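Local structure of protein DOA1 (Saccharomyces cerevisiae, 3ODT) at residues A[38-43]-A[55-60]; A[77-82]-A[104-109]. The protein probably binds ubiquitin through its WD40 beta-propeller, a kind of ubiquitin-binding domain linked to the turnover of F box proteins. One frame throughout, in Å; residues are numbered along the deposited sequence.

Interaction 1 (A[38-43]-A[55-60])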
loop_
_atom_site.group_PDB
_atom_site.type_symbol
_atom_site.label_atom_id
_atom_site.label_comp_id
_atom_site.label_asym_id
_atom_site.label_seq_id
_atom_site.Cartn_x
_atom_site.Cartn_y
_atom_site.Cartn_z
ATOM N N ASP A 38 -11.991 -9.969 6.862
ATOM C CA ASP A 38 -13.251 -10.036 7.616
ATOM C C ASP A 38 -14.358 -9.155 7.000
ATOM O O ASP A 38 -15.488 -9.149 7.468
ATOM C CB ASP A 38 -13.062 -9.745 9.126
ATOM C CG ASP A 38 -12.720 -8.287 9.443
ATOM O OD1 ASP A 38 -12.788 -7.421 8.551
ATOM O OD2 ASP A 38 -12.399 -8.004 10.635
ATOM N N GLY A 39 -14.020 -8.429 5.941
ATOM C CA GLY A 39 -14.984 -7.663 5.194
ATOM C C GLY A 39 -15.238 -6.270 5.746
ATOM O O GLY A 39 -16.116 -5.571 5.241
ATOM N N THR A 40 -14.470 -5.861 6.754
ATOM C CA THR A 40 -14.678 -4.578 7.391
ATOM C C THR A 40 -13.580 -3.572 7.072
ATOM O O THR A 40 -12.434 -3.946 6.758
ATOM C CB THR A 40 -14.821 -4.683 8.934
ATOM O OG1 THR A 40 -13.561 -5.027 9.532
ATOM C CG2 THR A 40 -15.889 -5.683 9.326
ATOM N N VAL A 41 -13.971 -2.304 7.150
ATOM C CA VAL A 41 -13.070 -1.147 7.157
ATOM C C VAL A 41 -13.168 -0.598 8.566
ATOM O O VAL A 41 -14.266 -0.324 9.039
ATOM C CB VAL A 41 -13.555 -0.043 6.219
ATOM C CG1 VAL A 41 -12.576 1.133 6.225
ATOM C CG2 VAL A 41 -13.754 -0.583 4.809
ATOM N N ARG A 42 -12.036 -0.444 9.234
ATOM C CA ARG A 42 -11.980 0.135 10.566
ATOM C C ARG A 42 -11.179 1.400 10.596
ATOM O O ARG A 42 -10.123 1.507 9.971
ATOM C CB ARG A 42 -11.423 -0.881 11.549
ATOM C CG ARG A 42 -12.375 -2.011 11.731
ATOM C CD ARG A 42 -11.824 -3.080 12.605
ATOM N NE ARG A 42 -12.556 -4.311 12.323
ATOM C CZ ARG A 42 -13.366 -4.933 13.155
ATOM N NH1 ARG A 42 -13.606 -4.466 14.360
ATOM N NH2 ARG A 42 -13.938 -6.038 12.740
ATOM N N LEU A 43 -11.724 2.368 11.315
ATOM C CA LEU A 43 -11.091 3.647 11.588
ATOM C C LEU A 43 -10.691 3.641 13.047
ATOM O O LEU A 43 -11.530 3.412 13.948
ATOM C CB LEU A 43 -12.065 4.782 11.316
ATOM C CG LEU A 43 -11.522 6.164 11.631
ATOM C CD1 LEU A 43 -10.348 6.518 10.723
ATOM C CD2 LEU A 43 -12.638 7.179 11.469
ATOM N N VAL A 55 -16.454 1.260 10.181
ATOM C CA VAL A 55 -17.124 2.281 9.377
ATOM C C VAL A 55 -17.769 1.685 8.140
ATOM O O VAL A 55 -18.570 2.344 7.484
ATOM C CB VAL A 55 -16.171 3.437 9.002
ATOM C CG1 VAL A 55 -15.743 4.208 10.276
ATOM C CG2 VAL A 55 -14.976 2.941 8.240
ATOM N N TYR A 56 -17.454 0.422 7.851
ATOM C CA TYR A 56 -18.123 -0.303 6.766
ATOM C C TYR A 56 -17.984 -1.808 6.975
ATOM O O TYR A 56 -16.931 -2.288 7.349
ATOM C CB TYR A 56 -17.526 0.070 5.385
ATOM C CG TYR A 56 -18.046 -0.815 4.255
ATOM C CD1 TYR A 56 -19.153 -0.451 3.508
ATOM C CD2 TYR A 56 -17.425 -2.024 3.955
ATOM C CE1 TYR A 56 -19.614 -1.279 2.476
ATOM C CE2 TYR A 56 -17.858 -2.831 2.937
ATOM C CZ TYR A 56 -18.947 -2.468 2.201
ATOM O OH TYR A 56 -19.380 -3.322 1.195
ATOM N N THR A 57 -19.058 -2.533 6.711
ATOM C CA THR A 57 -19.051 -3.991 6.708
ATOM C C THR A 57 -19.704 -4.506 5.450
ATOM O O THR A 57 -20.770 -4.018 5.035
ATOM C CB THR A 57 -19.847 -4.597 7.868
ATOM O OG1 THR A 57 -19.425 -4.017 9.098
ATOM C CG2 THR A 57 -19.594 -6.080 7.934
ATOM N N GLY A 58 -19.073 -5.538 4.883
ATOM C CA GLY A 58 -19.624 -6.308 3.774
ATOM C C GLY A 58 -19.127 -7.737 3.871
ATOM O O GLY A 58 -18.340 -8.071 4.769
ATOM N N GLN A 59 -19.591 -8.609 2.989
ATOM C CA GLN A 59 -19.153 -10.004 3.050
ATOM C C GLN A 59 -17.835 -10.258 2.319
ATOM O O GLN A 59 -17.052 -11.145 2.713
ATOM C CB GLN A 59 -20.258 -10.942 2.548
ATOM C CG GLN A 59 -21.386 -11.115 3.574
ATOM C CD GLN A 59 -20.851 -11.444 4.999
ATOM O OE1 GLN A 59 -20.027 -12.345 5.175
ATOM N NE2 GLN A 59 -21.321 -10.694 6.016
ATOM N N GLY A 60 -17.544 -9.476 1.289
ATOM C CA GLY A 60 -16.364 -9.774 0.504
ATOM C C GLY A 60 -15.069 -9.369 1.193
ATOM O O GLY A 60 -15.021 -8.385 1.920
#

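Interaction 2 (A[77-82]-A[104-109])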
loop_
_atom_site.group_PDB
_atom_site.type_symbol
_atom_site.label_atom_id
_atom_site.label_comp_id
_atom_site.label_asym_id
_atom_site.label_seq_id
_atom_site.Cartn_x
_atom_site.Cartn_y
_atom_site.Cartn_z
ATOM N N GLY A 77 -11.313 -1.689 -1.568
ATOM C CA GLY A 77 -11.736 -2.664 -2.545
ATOM C C GLY A 77 -11.184 -4.041 -2.233
ATOM O O GLY A 77 -10.348 -4.227 -1.342
ATOM N N GLY A 78 -11.700 -5.012 -2.964
ATOM C CA GLY A 78 -11.256 -6.379 -2.781
ATOM C C GLY A 78 -11.939 -7.323 -3.734
ATOM O O GLY A 78 -12.154 -7.002 -4.925
ATOM N N LYS A 79 -12.336 -8.475 -3.194
ATOM C CA LYS A 79 -12.731 -9.598 -4.037
ATOM C C LYS A 79 -14.002 -9.317 -4.828
ATOM O O LYS A 79 -14.214 -9.920 -5.881
ATOM C CB LYS A 79 -12.879 -10.891 -3.223
ATOM C CG LYS A 79 -11.550 -11.645 -3.048
ATOM C CD LYS A 79 -10.961 -12.152 -4.406
ATOM C CE LYS A 79 -11.561 -13.472 -4.865
ATOM N NZ LYS A 79 -11.214 -14.579 -3.910
ATOM N N ASP A 80 -14.883 -8.456 -4.350
ATOM C CA ASP A 80 -16.134 -8.279 -5.084
ATOM C C ASP A 80 -15.991 -7.376 -6.321
ATOM O O ASP A 80 -16.963 -7.141 -7.020
ATOM C CB ASP A 80 -17.290 -7.895 -4.153
ATOM C CG ASP A 80 -17.358 -6.432 -3.872
ATOM O OD1 ASP A 80 -18.264 -6.017 -3.114
ATOM O OD2 ASP A 80 -16.514 -5.702 -4.406
ATOM N N THR A 81 -14.777 -6.890 -6.577
ATOM C CA THR A 81 -14.455 -6.164 -7.814
ATOM C C THR A 81 -14.796 -4.668 -7.814
ATOM O O THR A 81 -14.493 -3.952 -8.768
ATOM C CB THR A 81 -15.121 -6.818 -9.040
ATOM O OG1 THR A 81 -16.505 -6.449 -9.092
ATOM C CG2 THR A 81 -15.004 -8.332 -8.967
HETATM N N MSE A 82 -15.360 -4.199 -6.702
HETATM C CA MSE A 82 -15.779 -2.817 -6.565
HETATM C C MSE A 82 -14.798 -1.980 -5.764
HETATM O O MSE A 82 -14.063 -2.498 -4.934
HETATM C CB MSE A 82 -17.132 -2.766 -5.835
HETATM C CG MSE A 82 -18.190 -3.758 -6.343
HETATM SE SE MSE A 82 -18.620 -3.366 -8.195
HETATM C CE MSE A 82 -19.594 -4.932 -8.790
ATOM N N GLN A 104 -12.968 -6.214 -13.019
ATOM C CA GLN A 104 -13.597 -7.503 -13.251
ATOM C C GLN A 104 -12.886 -8.577 -12.440
ATOM O O GLN A 104 -13.063 -9.766 -12.680
ATOM C CB GLN A 104 -13.560 -7.861 -14.738
ATOM C CG GLN A 104 -14.265 -6.840 -15.618
ATOM C CD GLN A 104 -15.709 -6.645 -15.215
ATOM O OE1 GLN A 104 -16.378 -7.593 -14.798
ATOM N NE2 GLN A 104 -16.198 -5.400 -15.321
ATOM N N GLY A 105 -12.086 -8.149 -11.469
ATOM C CA GLY A 105 -11.464 -9.058 -10.544
ATOM C C GLY A 105 -11.056 -8.301 -9.294
ATOM O O GLY A 105 -11.271 -7.090 -9.164
ATOM N N ASN A 106 -10.433 -9.037 -8.390
ATOM C CA ASN A 106 -9.995 -8.537 -7.087
ATOM C C ASN A 106 -9.281 -7.205 -7.255
ATOM O O ASN A 106 -8.370 -7.100 -8.086
ATOM C CB ASN A 106 -9.049 -9.545 -6.450
ATOM C CG ASN A 106 -8.547 -9.107 -5.098
ATOM O OD1 ASN A 106 -9.258 -8.450 -4.321
ATOM N ND2 ASN A 106 -7.293 -9.484 -4.793
ATOM N N VAL A 107 -9.673 -6.220 -6.447
ATOM C CA VAL A 107 -8.963 -4.959 -6.387
ATOM C C VAL A 107 -7.912 -5.091 -5.292
ATOM O O VAL A 107 -8.224 -5.018 -4.110
ATOM C CB VAL A 107 -9.904 -3.778 -6.119
ATOM C CG1 VAL A 107 -9.114 -2.485 -6.134
ATOM C CG2 VAL A 107 -11.012 -3.739 -7.177
ATOM N N CYS A 108 -6.675 -5.325 -5.724
ATOM C CA CYS A 108 -5.582 -5.648 -4.806
ATOM C C CYS A 108 -4.708 -4.477 -4.397
ATOM O O CYS A 108 -3.849 -4.649 -3.524
ATOM C CB CYS A 108 -4.686 -6.770 -5.356
ATOM S SG CYS A 108 -4.110 -6.506 -7.004
ATOM N N SER A 109 -4.901 -3.308 -5.016
ATOM C CA SER A 109 -4.182 -2.123 -4.588
ATOM C C SER A 109 -4.985 -0.883 -4.872
ATOM O O SER A 109 -5.749 -0.838 -5.839
ATOM C CB SER A 109 -2.799 -2.027 -5.241
ATOM O OG SER A 109 -2.885 -1.608 -6.593
#

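Interaction 1 (A[38-43]-A[55-60])
Val41 has CG1 anti to its backbone N (chi1 -179°), which sets its two methyls over two successive residues of the opposing strand. CG1 lies 3.6 Å from Val55 CG2, and CG2 lies 3.9 Å from Tyr56 CB and reaches obliquely to ring atom CD2. Val55 and Tyr56 both face Val41 in a classic beta bulge: Val41 N donates to Tyr56 O, while Val41 O accepts a firm bond from Val55 N (2.9 Å) and a weak one from Tyr56 N. Farther along, Gly39 O accepts from Gly58 N at 3.0 Å. Gly39 has positive phi and no side chain; a CB would run into Gly58 O.

On the other face, Thr40 and Thr57 form a non-hydrogen-bonded pair, with Thr40 CG2 3.9 Å from Thr57 OG1. Thr40 OG1 sits between the backbone N and the carbonyl carbon (chi1 70°) and donates to Asp38 OD1 at 2.7 Å; it also accepts from Arg42 NE at 3.1 Å. Asp38 OD1 also receives Thr40 N, closing an Asx turn, and both donors approach from one face of the carboxylate. An alanine at Thr40 would probably leave Arg42 NE without this acceptor, reduce the grip on Asp38 OD1 and open a gap beside Thr57.

Arg42 NH2 completes a salt bridge to Asp38 OD2, which also accepts from His17 ND1. An aspartate in the turn between the second and third strands of a blade, bonded to a histidine preceding the first strand, is a hallmark of the WD40 repeat.

Interaction 2 (A[77-82]-A[104-109])
Gly78 O receives Val107 N at 3.0 Å in a nearly straight bond (167° at the hydrogen), the one conventional hydrogen bond across this contact. The donor stands above the carbonyl plane, and from the opposite face Thr81 N binds the same oxygen, Gly78 O, at 3.1 Å, so one carbonyl both closes the type I turn 78-81 and holds the neighbouring strand. Packing is close here. Asn106 OD1 lies 3.0 Å from Gly78 C, and Asn63 ND2 donates to that oxygen. Val107 CB comes within 3.8 Å of Gly78 N, a buried amide with no partner. A CB on Gly77 would press against the valine at this point. Thr81 is well covered too: its CA points a hydrogen at Gly105 O (CA to O 3.6 Å), its CG2 lies over Gly105 N, and Thr81 O meets Val107 CG2 at 3.8 Å.

The turn links the second and third strands of one propeller blade, and residues 104-109 lead into the first strand of the next, so the contact spans a blade-to-blade junction.

Toward solvent the fit is sparser. Lys79 bends at chi2 (-64°), and its CD lies 3.8 Å from Asn106 CB, an apolar touch at the solvent-exposed edge of the contact. Beyond it lies exposed Gln104, whose backbone N is bonded to Asp123 OD2.

In the fold
From the N terminus, strand 9-14 joins the sheet of strands 269-274, 280-284 and 289-293, and the chain then builds its next blade from residues 21-57. Interaction 1 closes the hairpin of strands 40-46 and 50-57, at the outer edge of that blade. The chain continues into strand 62-68 and the following blade. Interaction 2 then joins the turn after strand 73-78 to residues 104-109, which lead into the next blade, closing a longer loop that contains strands 83-87 and 99-100. The two contacts follow in series, neither nested nor crossed: one lies within a blade, the other ties consecutive blades together. Their centres are about 14 Å apart, and they do not touch.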